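Local coordinates for protein arabinan-endo 1,5-alpha-l-arabinase (Bacillus subtilis, PDB 1UV4) that cuts internal alpha-1,5 linkages in linear arabinan and in branched sugar beet arabinan, helping to break down the plant cell wall with a calcium-binding five-bladed beta-propeller, at residues L40-S43 / N47-V50; L59-N64 / E117-R122; Q79-K84 / G142-A147. All blocks are in the same frame, centred on the assembly; numbering follows the deposited sequence.

Interaction 1 (L40-S43 / N47-V50); sequences LKSS and NWTV
Ser42 overlaps the indole of Trp48, its CB standing over the six-membered ring in a CH-pi contact 3.8 Å from the ring centroid and 23° off the ring normal. The pair sits near the turn of the beta hairpin that joins strand 37-42 to strand 49-54, the last two strands of one antiparallel propeller blade. Serine suits the place because it is small enough to let the ring lie close, and its OG, set between the backbone N and the carbonyl carbon (chi1 67°), also comes over the ring, 3.2 Å from Trp48 CZ3. Farther along, Leu40 crosses the indole at about a right angle, with Leu40 CB 3.6 Å from Trp48 CE3. The two methyls of Leu40 part: CD1 leans on the base of the Trp48 side chain, while CD2 meets Val50 CG2 at 3.8 Å. Trp48 also packs on Trp24 and Ala26 of strand 23-29, beyond the hairpin. The backbones are held by the hydrogen-bonded antiparallel pair Lys41 and Thr49, each N giving a bond to the other's O. Lys41 projects outward from the face opposite Leu40, its chain fully extended and touching Ser23 and Tyr25. Where the strands part toward the turn, a water takes over, accepting from Ser43 N at 3.0 Å and donating to Asn47 O at 2.7 Å.

Interaction 2 (L59-N64 / E117-R122); sequences LSWWSN and EGLVIR
Trp61 lays its indole against the backbone of Gly118 and Leu119, joining the loop that follows one propeller blade to strand 115-123, the outermost strand of the next. The meeting is made by van der Waals contact alone, with no hydrogen bond between the two segments. Trp61 CZ2 comes within 3.5 Å of Gly118 C, and farther round the six-membered ring Trp61 CZ3 meets Leu119 CB at 3.9 Å. Tryptophan suits the place because its broad flat ring can cover backbone and Leu119 CB at once, and leucine offers that ring an apolar surface. Leu119 N lies over one face of the indole, toward the rim. On the opposite face Trp62 presents CD1 over the centre, 3.3 Å above the plane, so the ring is held between its own neighbour and the strand. Trp61 CG sits between the backbone N and the carbonyl carbon (chi1 64°), which swings the broad ring out from the helix-like turn toward the strand.

Polar bonds fix the surroundings. Trp61 NE1 and Gly118 N both bond to Asp116 OD1, so one carboxylate oxygen anchors the indole and the strand together, while Lys166 NZ bonds to the carbonyl oxygens of Glu117 and Leu119.

Backbone shape explains the glycine. Glu117 and Gly118 both face Leu103 in a classic beta bulge, and Gly118 adopts phi 84° and psi -163°, a shape that glycine takes up readily. In the turn that carries the indole, Asn64 N bonds to Trp61 O at 3.0 Å.

Interaction 3 (Q79-K84 / G142-A147); sequences QYYNGK and GNPWLA
The phenol ring of Tyr81 meets Gly142 and Pro144 obliquely, while Asn82 CB of its own turn lies over the centre of one ring face, 3.8 Å above the plane. Phe138 meets it too, the ring planes at about 45°. Tyr81 OH comes 3.7 Å from Pro144 CD, and Tyr81 CE1 lies 4.0 Å from Gly142 O. Tyr81 and Pro144 cross at about a right angle, the compact pyrrolidine ring offering its CD to the far end of the phenol. With CG anti to the backbone N (chi1 169°), the tyrosine ring is carried out toward the neighbouring segment, and its length lets it span the gap to the next blade.

On its own side Tyr81 opens a type I' turn that ends at Lys84, closed by Lys84 N to Tyr81 O at 3.3 Å, with Tyr81 N giving the return bond to Lys84 O. Asn82 and Gly83 take the positive phi values such a turn needs, which both residue types accept readily. Gly142 likewise has a positive phi, and beyond it Asn143 N bonds to Asp139 OD1. Pro144 also packs on Leu136 and Phe138 of strand 135-138. The contact thus joins the hairpin end of a blade's first strand to the loop and start of the second strand of the next blade in the five-bladed beta-propeller of glycoside hydrolase family 43.

Interactions 2 and 3 touch: Val120 CG1 packs on Leu146 CD2 at 3.7 Å, with centres 20 Å apart. Both draw on the blade of strands 74-81 to 115-123, interaction 2 through its last strand and interaction 3 through its first. Interaction 1 belongs to the preceding blade, its nearest atoms about 17 Å from interaction 2 and about 13 Å from interaction 3. The side chain of Leu40 is about 12 Å from that of Asp14, the inferred proton acceptor. A bound calcium ion lies about 12 Å from the side chain of Tyr81; Asp77, Glu135 and Asp257 form the metal site. The side chain of Leu119 is about 7 Å from that of Ala131, which probably binds substrate.

Interaction 1 (L40-S43 / N47-V50)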
ATOM      1  N   LEU A  40      11.331  -8.213   6.302  1.00 11.67           N
ATOM      2  CA  LEU A  40      11.787  -8.128   7.673  1.00 11.14           C
ATOM      3  C   LEU A  40      10.991  -9.107   8.555  1.00 11.20           C
ATOM      4  O   LEU A  40       9.846  -9.363   8.303  1.00 12.20           O
ATOM      5  CB  LEU A  40      11.581  -6.730   8.238  1.00 11.85           C
ATOM      6  CG  LEU A  40      12.180  -5.540   7.476  1.00 13.25           C
ATOM      7  CD1 LEU A  40      11.921  -4.291   8.342  1.00 13.76           C
ATOM      8  CD2 LEU A  40      13.640  -5.712   7.261  1.00 11.56           C
ATOM      9  N   LYS A  41      11.641  -9.648   9.564  1.00 11.64           N
ATOM     10  CA  LYS A  41      11.036 -10.591  10.517  1.00 11.42           C
ATOM     11  C   LYS A  41      11.313 -10.131  11.950  1.00 10.94           C
ATOM     12  O   LYS A  41      12.400  -9.627  12.257  1.00 11.15           O
ATOM     13  CB  LYS A  41      11.616 -11.967  10.324  1.00 12.39           C
ATOM     14  CG  LYS A  41      11.014 -13.089  11.174  1.00 12.34           C
ATOM     15  CD  LYS A  41      11.731 -14.389  10.889  1.00 14.04           C
ATOM     16  CE  LYS A  41      11.188 -15.539  11.735  1.00 18.58           C
ATOM     17  NZ  LYS A  41      11.959 -16.782  11.478  1.00 20.88           N
ATOM     18  N   SER A  42      10.324 -10.302  12.837  1.00 12.15           N
ATOM     19  CA  SER A  42      10.535 -10.035  14.239  1.00 12.97           C
ATOM     20  C   SER A  42       9.639 -10.889  15.115  1.00 14.31           C
ATOM     21  O   SER A  42       8.674 -11.440  14.666  1.00 14.68           O
ATOM     22  CB  SER A  42      10.324  -8.574  14.511  1.00 14.25           C
ATOM     23  OG  SER A  42       9.018  -8.248  14.314  1.00 14.74           O
ATOM     24  N   SER A  43      10.007 -10.983  16.378  1.00 14.75           N
ATOM     25  CA  SER A  43       9.176 -11.586  17.402  1.00 16.78           C
ATOM     26  C   SER A  43       8.343 -10.521  18.156  1.00 18.34           C
ATOM     27  O   SER A  43       7.374 -10.885  18.839  1.00 20.63           O
ATOM     28  CB  SER A  43      10.070 -12.361  18.389  1.00 15.93           C
ATOM     29  OG  SER A  43      10.888 -11.467  19.137  1.00 18.14           O
ATOM     30  N   ASN A  47      11.902  -4.903  16.824  1.00 16.38           N
ATOM     31  CA  ASN A  47      13.271  -5.206  16.468  1.00 15.51           C
ATOM     32  C   ASN A  47      13.233  -6.277  15.416  1.00 13.54           C
ATOM     33  O   ASN A  47      12.842  -7.417  15.676  1.00 14.05           O
ATOM     34  CB  ASN A  47      14.046  -5.659  17.690  1.00 14.91           C
ATOM     35  CG  ASN A  47      14.141  -4.570  18.733  1.00 15.09           C
ATOM     36  OD1 ASN A  47      14.908  -3.622  18.564  1.00 17.20           O
ATOM     37  ND2 ASN A  47      13.352  -4.676  19.764  1.00 15.34           N
ATOM     38  N   TRP A  48      13.713  -5.899  14.252  1.00 13.23           N
ATOM     39  CA  TRP A  48      13.544  -6.639  13.034  1.00 12.95           C
ATOM     40  C   TRP A  48      14.886  -7.090  12.501  1.00 13.36           C
ATOM     41  O   TRP A  48      15.918  -6.455  12.735  1.00 14.27           O
ATOM     42  CB  TRP A  48      12.879  -5.746  11.968  1.00 12.06           C
ATOM     43  CG  TRP A  48      11.525  -5.209  12.355  1.00 11.35           C
ATOM     44  CD1 TRP A  48      11.240  -4.074  13.043  1.00 12.06           C
ATOM     45  CD2 TRP A  48      10.245  -5.822  12.065  1.00 10.88           C
ATOM     46  NE1 TRP A  48       9.881  -3.947  13.246  1.00 16.75           N
ATOM     47  CE2 TRP A  48       9.240  -4.996  12.635  1.00 14.62           C
ATOM     48  CE3 TRP A  48       9.845  -6.993  11.401  1.00 11.27           C
ATOM     49  CZ2 TRP A  48       7.882  -5.306  12.572  1.00 14.52           C
ATOM     50  CZ3 TRP A  48       8.472  -7.299  11.354  1.00  9.74           C
ATOM     51  CH2 TRP A  48       7.512  -6.453  11.922  1.00 12.70           C
ATOM     52  N   THR A  49      14.855  -8.191  11.772  1.00 12.33           N
ATOM     53  CA  THR A  49      16.011  -8.684  11.069  1.00 12.06           C
ATOM     54  C   THR A  49      15.639  -8.759   9.609  1.00 12.57           C
ATOM     55  O   THR A  49      14.520  -9.130   9.257  1.00 12.60           O
ATOM     56  CB  THR A  49      16.422 -10.070  11.627  1.00 11.92           C
ATOM     57  OG1 THR A  49      15.492 -11.054  11.179  0.50 10.26           O
ATOM     58  CG2 THR A  49      16.395 -10.105  13.139  0.50 12.41           C
ATOM     59  N   VAL A  50      16.602  -8.466   8.747  1.00 11.53           N
ATOM     60  CA  VAL A  50      16.397  -8.464   7.307  1.00 12.33           C
ATOM     61  C   VAL A  50      16.520  -9.907   6.808  1.00 12.48           C
ATOM     62  O   VAL A  50      17.510 -10.566   7.054  1.00 14.40           O
ATOM     63  CB  VAL A  50      17.475  -7.609   6.610  1.00 12.66           C
ATOM     64  CG1 VAL A  50      17.291  -7.670   5.082  1.00 13.07           C
ATOM     65  CG2 VAL A  50      17.407  -6.182   7.107  1.00 12.95           C
TER
HETATM   66  O   HOH W   1      12.400  -9.543  17.358  1.00 32.95           O

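Interaction 2 (L59-N64 / E117-R122)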
ATOM      1  N   LEU A  59      11.110 -11.921 -12.551  1.00 10.82           N
ATOM      2  CA  LEU A  59      10.206 -12.747 -13.340  1.00 11.79           C
ATOM      3  C   LEU A  59      10.265 -12.314 -14.799  1.00 12.35           C
ATOM      4  O   LEU A  59      10.301 -11.104 -15.078  1.00 12.13           O
ATOM      5  CB  LEU A  59       8.787 -12.633 -12.798  1.00 12.93           C
ATOM      6  CG  LEU A  59       8.636 -13.156 -11.361  1.00 14.33           C
ATOM      7  CD1 LEU A  59       7.198 -12.982 -10.904  1.00 13.85           C
ATOM      8  CD2 LEU A  59       9.136 -14.533 -11.183  1.00 16.38           C
ATOM      9  N   SER A  60      10.328 -13.269 -15.723  1.00 12.11           N
ATOM     10  CA  SER A  60      10.545 -12.966 -17.138  1.00 12.65           C
ATOM     11  C   SER A  60       9.434 -12.137 -17.768  1.00 12.40           C
ATOM     12  O   SER A  60       9.699 -11.322 -18.663  1.00 14.06           O
ATOM     13  CB  SER A  60      10.772 -14.227 -17.959  1.00 12.96           C
ATOM     14  OG  SER A  60       9.625 -15.036 -17.975  1.00 15.78           O
ATOM     15  N   TRP A  61       8.195 -12.268 -17.300  1.00 12.11           N
ATOM     16  CA  TRP A  61       7.085 -11.577 -17.983  1.00 12.03           C
ATOM     17  C   TRP A  61       7.061 -10.082 -17.746  1.00 11.99           C
ATOM     18  O   TRP A  61       6.448  -9.321 -18.498  1.00 11.52           O
ATOM     19  CB  TRP A  61       5.718 -12.187 -17.587  1.00 11.02           C
ATOM     20  CG  TRP A  61       5.300 -12.081 -16.150  1.00 12.53           C
ATOM     21  CD1 TRP A  61       5.377 -13.108 -15.211  1.00 12.52           C
ATOM     22  CD2 TRP A  61       4.602 -11.019 -15.523  1.00 14.02           C
ATOM     23  NE1 TRP A  61       4.828 -12.682 -14.031  1.00 13.72           N
ATOM     24  CE2 TRP A  61       4.344 -11.415 -14.182  1.00 12.87           C
ATOM     25  CE3 TRP A  61       4.211  -9.743 -15.925  1.00 12.59           C
ATOM     26  CZ2 TRP A  61       3.747 -10.574 -13.266  1.00 12.82           C
ATOM     27  CZ3 TRP A  61       3.578  -8.911 -14.999  1.00 13.35           C
ATOM     28  CH2 TRP A  61       3.364  -9.331 -13.699  1.00 13.86           C
ATOM     29  N   TRP A  62       7.750  -9.631 -16.704  1.00 11.32           N
ATOM     30  CA  TRP A  62       7.715  -8.194 -16.334  1.00 10.97           C
ATOM     31  C   TRP A  62       8.163  -7.311 -17.482  1.00 11.57           C
ATOM     32  O   TRP A  62       7.562  -6.277 -17.709  1.00 11.97           O
ATOM     33  CB  TRP A  62       8.611  -7.944 -15.136  1.00  9.95           C
ATOM     34  CG  TRP A  62       8.162  -8.531 -13.854  1.00 11.70           C
ATOM     35  CD1 TRP A  62       6.929  -9.030 -13.523  1.00 13.81           C
ATOM     36  CD2 TRP A  62       8.971  -8.682 -12.698  1.00 11.46           C
ATOM     37  NE1 TRP A  62       6.926  -9.452 -12.210  1.00 13.66           N
ATOM     38  CE2 TRP A  62       8.164  -9.236 -11.675  1.00 12.58           C
ATOM     39  CE3 TRP A  62      10.289  -8.349 -12.394  1.00 12.78           C
ATOM     40  CZ2 TRP A  62       8.650  -9.501 -10.397  1.00 13.34           C
ATOM     41  CZ3 TRP A  62      10.765  -8.609 -11.124  1.00 14.17           C
ATOM     42  CH2 TRP A  62       9.955  -9.217 -10.156  1.00 12.95           C
ATOM     43  N   SER A  63       9.157  -7.752 -18.257  1.00 12.31           N
ATOM     44  CA  SER A  63       9.677  -6.892 -19.332  1.00 13.61           C
ATOM     45  C   SER A  63       8.701  -6.718 -20.511  1.00 14.68           C
ATOM     46  O   SER A  63       8.858  -5.810 -21.333  1.00 15.91           O
ATOM     47  CB  SER A  63      11.060  -7.389 -19.811  1.00 14.65           C
ATOM     48  OG  SER A  63      10.946  -8.598 -20.478  1.00 16.36           O
ATOM     49  N   ASN A  64       7.695  -7.583 -20.594  1.00 14.54           N
ATOM     50  CA  ASN A  64       6.672  -7.480 -21.627  1.00 14.62           C
ATOM     51  C   ASN A  64       5.737  -6.310 -21.402  1.00 14.31           C
ATOM     52  O   ASN A  64       5.054  -5.885 -22.336  1.00 14.51           O
ATOM     53  CB  ASN A  64       5.802  -8.741 -21.701  1.00 14.57           C
ATOM     54  CG  ASN A  64       6.614  -9.993 -22.011  1.00 18.29           C
ATOM     55  OD1 ASN A  64       7.700  -9.911 -22.603  1.00 22.79           O
ATOM     56  ND2 ASN A  64       6.075 -11.151 -21.647  1.00 20.01           N
ATOM     57  N   GLU A 117       1.764 -15.899 -10.079  1.00 13.46           N
ATOM     58  CA  GLU A 117       0.407 -15.875 -10.613  1.00 13.42           C
ATOM     59  C   GLU A 117       0.201 -14.913 -11.767  1.00 13.78           C
ATOM     60  O   GLU A 117      -0.869 -14.901 -12.393  1.00 14.58           O
ATOM     61  CB  GLU A 117      -0.586 -15.506  -9.499  1.00 13.19           C
ATOM     62  CG  GLU A 117      -0.540 -16.432  -8.274  1.00 13.51           C
ATOM     63  CD  GLU A 117      -1.322 -17.716  -8.407  1.00 16.92           C
ATOM     64  OE1 GLU A 117      -2.034 -17.911  -9.447  1.00 19.36           O
ATOM     65  OE2 GLU A 117      -1.163 -18.597  -7.489  1.00 17.74           O
ATOM     66  N   GLY A 118       1.247 -14.187 -12.116  1.00 12.56           N
ATOM     67  CA  GLY A 118       1.209 -13.336 -13.288  1.00 12.58           C
ATOM     68  C   GLY A 118       0.597 -11.970 -13.086  1.00 11.51           C
ATOM     69  O   GLY A 118       0.467 -11.409 -11.989  1.00 13.29           O
ATOM     70  N   LEU A 119       0.256 -11.370 -14.206  1.00 12.41           N
ATOM     71  CA  LEU A 119      -0.201 -10.002 -14.267  1.00 13.68           C
ATOM     72  C   LEU A 119      -1.565  -9.812 -13.641  1.00 14.05           C
ATOM     73  O   LEU A 119      -2.451 -10.614 -13.901  1.00 13.41           O
ATOM     74  CB  LEU A 119      -0.250  -9.542 -15.728  1.00 13.56           C
ATOM     75  CG  LEU A 119      -0.852  -8.140 -16.014  1.00 14.82           C
ATOM     76  CD1 LEU A 119       0.068  -7.105 -15.551  1.00 13.57           C
ATOM     77  CD2 LEU A 119      -1.185  -7.958 -17.490  1.00 16.55           C
ATOM     78  N   VAL A 120      -1.699  -8.746 -12.840  1.00 12.59           N
ATOM     79  CA  VAL A 120      -2.988  -8.333 -12.259  1.00 13.79           C
ATOM     80  C   VAL A 120      -3.621  -7.216 -13.125  1.00 12.04           C
ATOM     81  O   VAL A 120      -4.704  -7.394 -13.697  1.00 12.90           O
ATOM     82  CB  VAL A 120      -2.784  -7.923 -10.816  1.00 13.33           C
ATOM     83  CG1 VAL A 120      -4.102  -7.454 -10.229  1.00 14.92           C
ATOM     84  CG2 VAL A 120      -2.234  -9.100 -10.021  1.00 13.25           C
ATOM     85  N   ILE A 121      -2.887  -6.116 -13.272  1.00 13.64           N
ATOM     86  CA  ILE A 121      -3.307  -4.989 -14.102  1.00 13.26           C
ATOM     87  C   ILE A 121      -2.073  -4.187 -14.417  1.00 13.05           C
ATOM     88  O   ILE A 121      -1.127  -4.114 -13.602  1.00 14.44           O
ATOM     89  CB  ILE A 121      -4.393  -4.161 -13.357  1.00 12.95           C
ATOM     90  CG1 ILE A 121      -5.061  -3.126 -14.273  1.00 15.09           C
ATOM     91  CG2 ILE A 121      -3.828  -3.552 -12.082  1.00 15.56           C
ATOM     92  CD1 ILE A 121      -6.304  -2.570 -13.733  1.00 16.08           C
ATOM     93  N   ARG A 122      -2.069  -3.545 -15.574  1.00 12.88           N
ATOM     94  CA  ARG A 122      -0.951  -2.684 -15.958  1.00 13.35           C
ATOM     95  C   ARG A 122      -1.475  -1.291 -16.394  1.00 12.58           C
ATOM     96  O   ARG A 122      -2.698  -1.062 -16.586  1.00 14.04           O
ATOM     97  CB  ARG A 122      -0.038  -3.368 -16.975  1.00 14.41           C
ATOM     98  CG  ARG A 122      -0.700  -3.851 -18.226  1.00 16.69           C
ATOM     99  CD  ARG A 122      -1.170  -2.808 -19.144  1.00 17.56           C
ATOM    100  NE  ARG A 122      -1.449  -3.450 -20.442  1.00 19.54           N
ATOM    101  CZ  ARG A 122      -0.590  -3.596 -21.442  1.00 23.04           C
ATOM    102  NH1 ARG A 122       0.637  -3.093 -21.384  1.00 23.88           N
ATOM    103  NH2 ARG A 122      -0.998  -4.221 -22.538  1.00 23.54           N
TER

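Interaction 3 (Q79-K84 / G142-A147)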
ATOM      1  N   GLN A  79      -2.098 -10.557   2.196  1.00 14.26           N
ATOM      2  CA  GLN A  79      -3.181 -11.067   3.023  1.00 14.33           C
ATOM      3  C   GLN A  79      -3.189 -12.570   2.952  1.00 13.06           C
ATOM      4  O   GLN A  79      -2.806 -13.149   1.953  1.00 14.57           O
ATOM      5  CB  GLN A  79      -4.537 -10.654   2.488  1.00 14.72           C
ATOM      6  CG  GLN A  79      -4.901  -9.192   2.596  1.00 15.48           C
ATOM      7  CD  GLN A  79      -5.279  -8.718   4.007  1.00 17.05           C
ATOM      8  OE1 GLN A  79      -5.000  -7.572   4.357  1.00 19.79           O
ATOM      9  NE2 GLN A  79      -5.855  -9.578   4.798  1.00 19.14           N
ATOM     10  N   TYR A  80      -3.697 -13.205   3.991  1.00 13.06           N
ATOM     11  CA  TYR A  80      -4.019 -14.632   3.942  1.00 12.34           C
ATOM     12  C   TYR A  80      -5.534 -14.782   3.672  1.00 12.13           C
ATOM     13  O   TYR A  80      -6.338 -14.252   4.403  1.00 13.16           O
ATOM     14  CB  TYR A  80      -3.607 -15.326   5.253  1.00 12.12           C
ATOM     15  CG  TYR A  80      -3.660 -16.834   5.211  1.00 10.15           C
ATOM     16  CD1 TYR A  80      -2.569 -17.591   4.782  1.00 11.79           C
ATOM     17  CD2 TYR A  80      -4.782 -17.488   5.601  1.00 13.01           C
ATOM     18  CE1 TYR A  80      -2.619 -18.981   4.755  1.00 12.07           C
ATOM     19  CE2 TYR A  80      -4.855 -18.880   5.590  1.00 12.89           C
ATOM     20  CZ  TYR A  80      -3.768 -19.621   5.154  1.00 12.96           C
ATOM     21  OH  TYR A  80      -3.891 -21.020   5.176  1.00 16.50           O
ATOM     22  N   TYR A  81      -5.922 -15.498   2.622  1.00 10.50           N
ATOM     23  CA  TYR A  81      -7.337 -15.626   2.235  1.00 11.30           C
ATOM     24  C   TYR A  81      -7.509 -16.926   1.518  1.00 12.10           C
ATOM     25  O   TYR A  81      -6.675 -17.246   0.664  1.00 11.99           O
ATOM     26  CB  TYR A  81      -7.727 -14.456   1.302  1.00 11.16           C
ATOM     27  CG  TYR A  81      -9.051 -14.591   0.613  1.00 12.75           C
ATOM     28  CD1 TYR A  81     -10.237 -14.587   1.331  1.00 12.03           C
ATOM     29  CD2 TYR A  81      -9.125 -14.723  -0.779  1.00 13.07           C
ATOM     30  CE1 TYR A  81     -11.480 -14.723   0.681  1.00  9.74           C
ATOM     31  CE2 TYR A  81     -10.326 -14.842  -1.432  1.00 13.54           C
ATOM     32  CZ  TYR A  81     -11.512 -14.833  -0.723  1.00 11.66           C
ATOM     33  OH  TYR A  81     -12.732 -14.959  -1.353  1.00 12.77           O
ATOM     34  N   ASN A  82      -8.556 -17.675   1.882  1.00 12.72           N
ATOM     35  CA  ASN A  82      -8.925 -18.906   1.166  1.00 14.69           C
ATOM     36  C   ASN A  82      -7.774 -19.962   1.116  1.00 15.16           C
ATOM     37  O   ASN A  82      -7.481 -20.562   0.080  1.00 17.72           O
ATOM     38  CB  ASN A  82      -9.422 -18.490  -0.241  1.00 15.30           C
ATOM     39  CG  ASN A  82     -10.112 -19.583  -0.946  1.00 19.00           C
ATOM     40  OD1 ASN A  82     -10.906 -20.302  -0.350  1.00 22.37           O
ATOM     41  ND2 ASN A  82      -9.805 -19.752  -2.224  1.00 22.24           N
ATOM     42  N   GLY A  83      -7.060 -20.067   2.236  1.00 14.84           N
ATOM     43  CA  GLY A  83      -5.911 -20.958   2.415  1.00 14.55           C
ATOM     44  C   GLY A  83      -4.520 -20.601   1.866  1.00 14.24           C
ATOM     45  O   GLY A  83      -3.622 -21.435   1.858  1.00 14.89           O
ATOM     46  N   LYS A  84      -4.316 -19.371   1.411  1.00 13.08           N
ATOM     47  CA  LYS A  84      -3.027 -18.962   0.830  1.00 13.24           C
ATOM     48  C   LYS A  84      -2.735 -17.531   1.182  1.00 12.48           C
ATOM     49  O   LYS A  84      -3.627 -16.767   1.423  1.00 11.95           O
ATOM     50  CB  LYS A  84      -3.045 -19.025  -0.703  1.00 13.53           C
ATOM     51  CG  LYS A  84      -3.025 -20.429  -1.241  1.00 15.41           C
ATOM     52  CD  LYS A  84      -2.944 -20.432  -2.752  1.00 20.56           C
ATOM     53  CE  LYS A  84      -3.037 -21.847  -3.313  1.00 21.99           C
ATOM     54  NZ  LYS A  84      -3.639 -21.801  -4.665  1.00 27.18           N
ATOM     55  N   GLY A 142     -17.311 -10.388   2.391  1.00 11.25           N
ATOM     56  CA  GLY A 142     -16.049 -11.081   2.422  1.00 12.92           C
ATOM     57  C   GLY A 142     -15.367 -11.342   1.115  1.00 13.68           C
ATOM     58  O   GLY A 142     -14.393 -12.070   1.074  1.00 14.64           O
ATOM     59  N   ASN A 143     -15.840 -10.714   0.049  1.00 12.59           N
ATOM     60  CA  ASN A 143     -15.273 -10.935  -1.263  1.00 11.22           C
ATOM     61  C   ASN A 143     -14.223  -9.898  -1.661  1.00 11.33           C
ATOM     62  O   ASN A 143     -14.305  -8.741  -1.274  1.00 12.24           O
ATOM     63  CB  ASN A 143     -16.389 -10.985  -2.269  1.00 12.15           C
ATOM     64  CG  ASN A 143     -17.334 -12.142  -2.005  1.00 11.35           C
ATOM     65  OD1 ASN A 143     -16.938 -13.265  -1.599  1.00 13.86           O
ATOM     66  ND2 ASN A 143     -18.605 -11.896  -2.247  1.00 14.30           N
ATOM     67  N   PRO A 144     -13.204 -10.338  -2.393  1.00 11.48           N
ATOM     68  CA  PRO A 144     -12.037  -9.508  -2.662  1.00 10.98           C
ATOM     69  C   PRO A 144     -12.196  -8.405  -3.711  1.00 11.99           C
ATOM     70  O   PRO A 144     -12.810  -8.624  -4.761  1.00 11.75           O
ATOM     71  CB  PRO A 144     -10.997 -10.539  -3.117  1.00 11.45           C
ATOM     72  CG  PRO A 144     -11.804 -11.614  -3.816  1.00 12.22           C
ATOM     73  CD  PRO A 144     -13.044 -11.688  -2.978  1.00 12.76           C
ATOM     74  N   TRP A 145     -11.523  -7.297  -3.458  1.00 12.25           N
ATOM     75  CA  TRP A 145     -11.409  -6.150  -4.337  1.00 11.41           C
ATOM     76  C   TRP A 145      -9.970  -5.645  -4.234  1.00 12.04           C
ATOM     77  O   TRP A 145      -9.276  -5.864  -3.240  1.00 13.48           O
ATOM     78  CB  TRP A 145     -12.338  -5.016  -3.881  1.00 13.61           C
ATOM     79  CG  TRP A 145     -13.795  -5.247  -4.030  1.00 12.07           C
ATOM     80  CD1 TRP A 145     -14.561  -6.105  -3.344  1.00 12.73           C
ATOM     81  CD2 TRP A 145     -14.680  -4.523  -4.904  1.00 11.84           C
ATOM     82  NE1 TRP A 145     -15.875  -6.009  -3.735  1.00 13.44           N
ATOM     83  CE2 TRP A 145     -15.975  -5.023  -4.690  1.00 11.37           C
ATOM     84  CE3 TRP A 145     -14.497  -3.488  -5.852  1.00 12.15           C
ATOM     85  CZ2 TRP A 145     -17.089  -4.558  -5.403  1.00 12.60           C
ATOM     86  CZ3 TRP A 145     -15.613  -3.002  -6.511  1.00 12.72           C
ATOM     87  CH2 TRP A 145     -16.883  -3.555  -6.299  1.00 10.69           C
ATOM     88  N   LEU A 146      -9.558  -4.933  -5.262  1.00 12.49           N
ATOM     89  CA  LEU A 146      -8.184  -4.363  -5.307  1.00 13.24           C
ATOM     90  C   LEU A 146      -8.238  -2.856  -5.543  1.00 13.84           C
ATOM     91  O   LEU A 146      -8.851  -2.402  -6.510  1.00 13.70           O
ATOM     92  CB  LEU A 146      -7.368  -4.998  -6.435  1.00 13.66           C
ATOM     93  CG  LEU A 146      -5.865  -4.609  -6.489  1.00 16.14           C
ATOM     94  CD1 LEU A 146      -5.089  -5.341  -5.443  1.00 18.35           C
ATOM     95  CD2 LEU A 146      -5.327  -4.856  -7.941  1.00 19.22           C
ATOM     96  N   ALA A 147      -7.606  -2.103  -4.648  1.00 14.13           N
ATOM     97  CA  ALA A 147      -7.381  -0.663  -4.882  1.00 13.24           C
ATOM     98  C   ALA A 147      -5.915  -0.457  -5.260  1.00 13.97           C
ATOM     99  O   ALA A 147      -5.034  -1.246  -4.936  1.00 14.36           O
ATOM    100  CB  ALA A 147      -7.741   0.120  -3.683  1.00 14.30           C
TER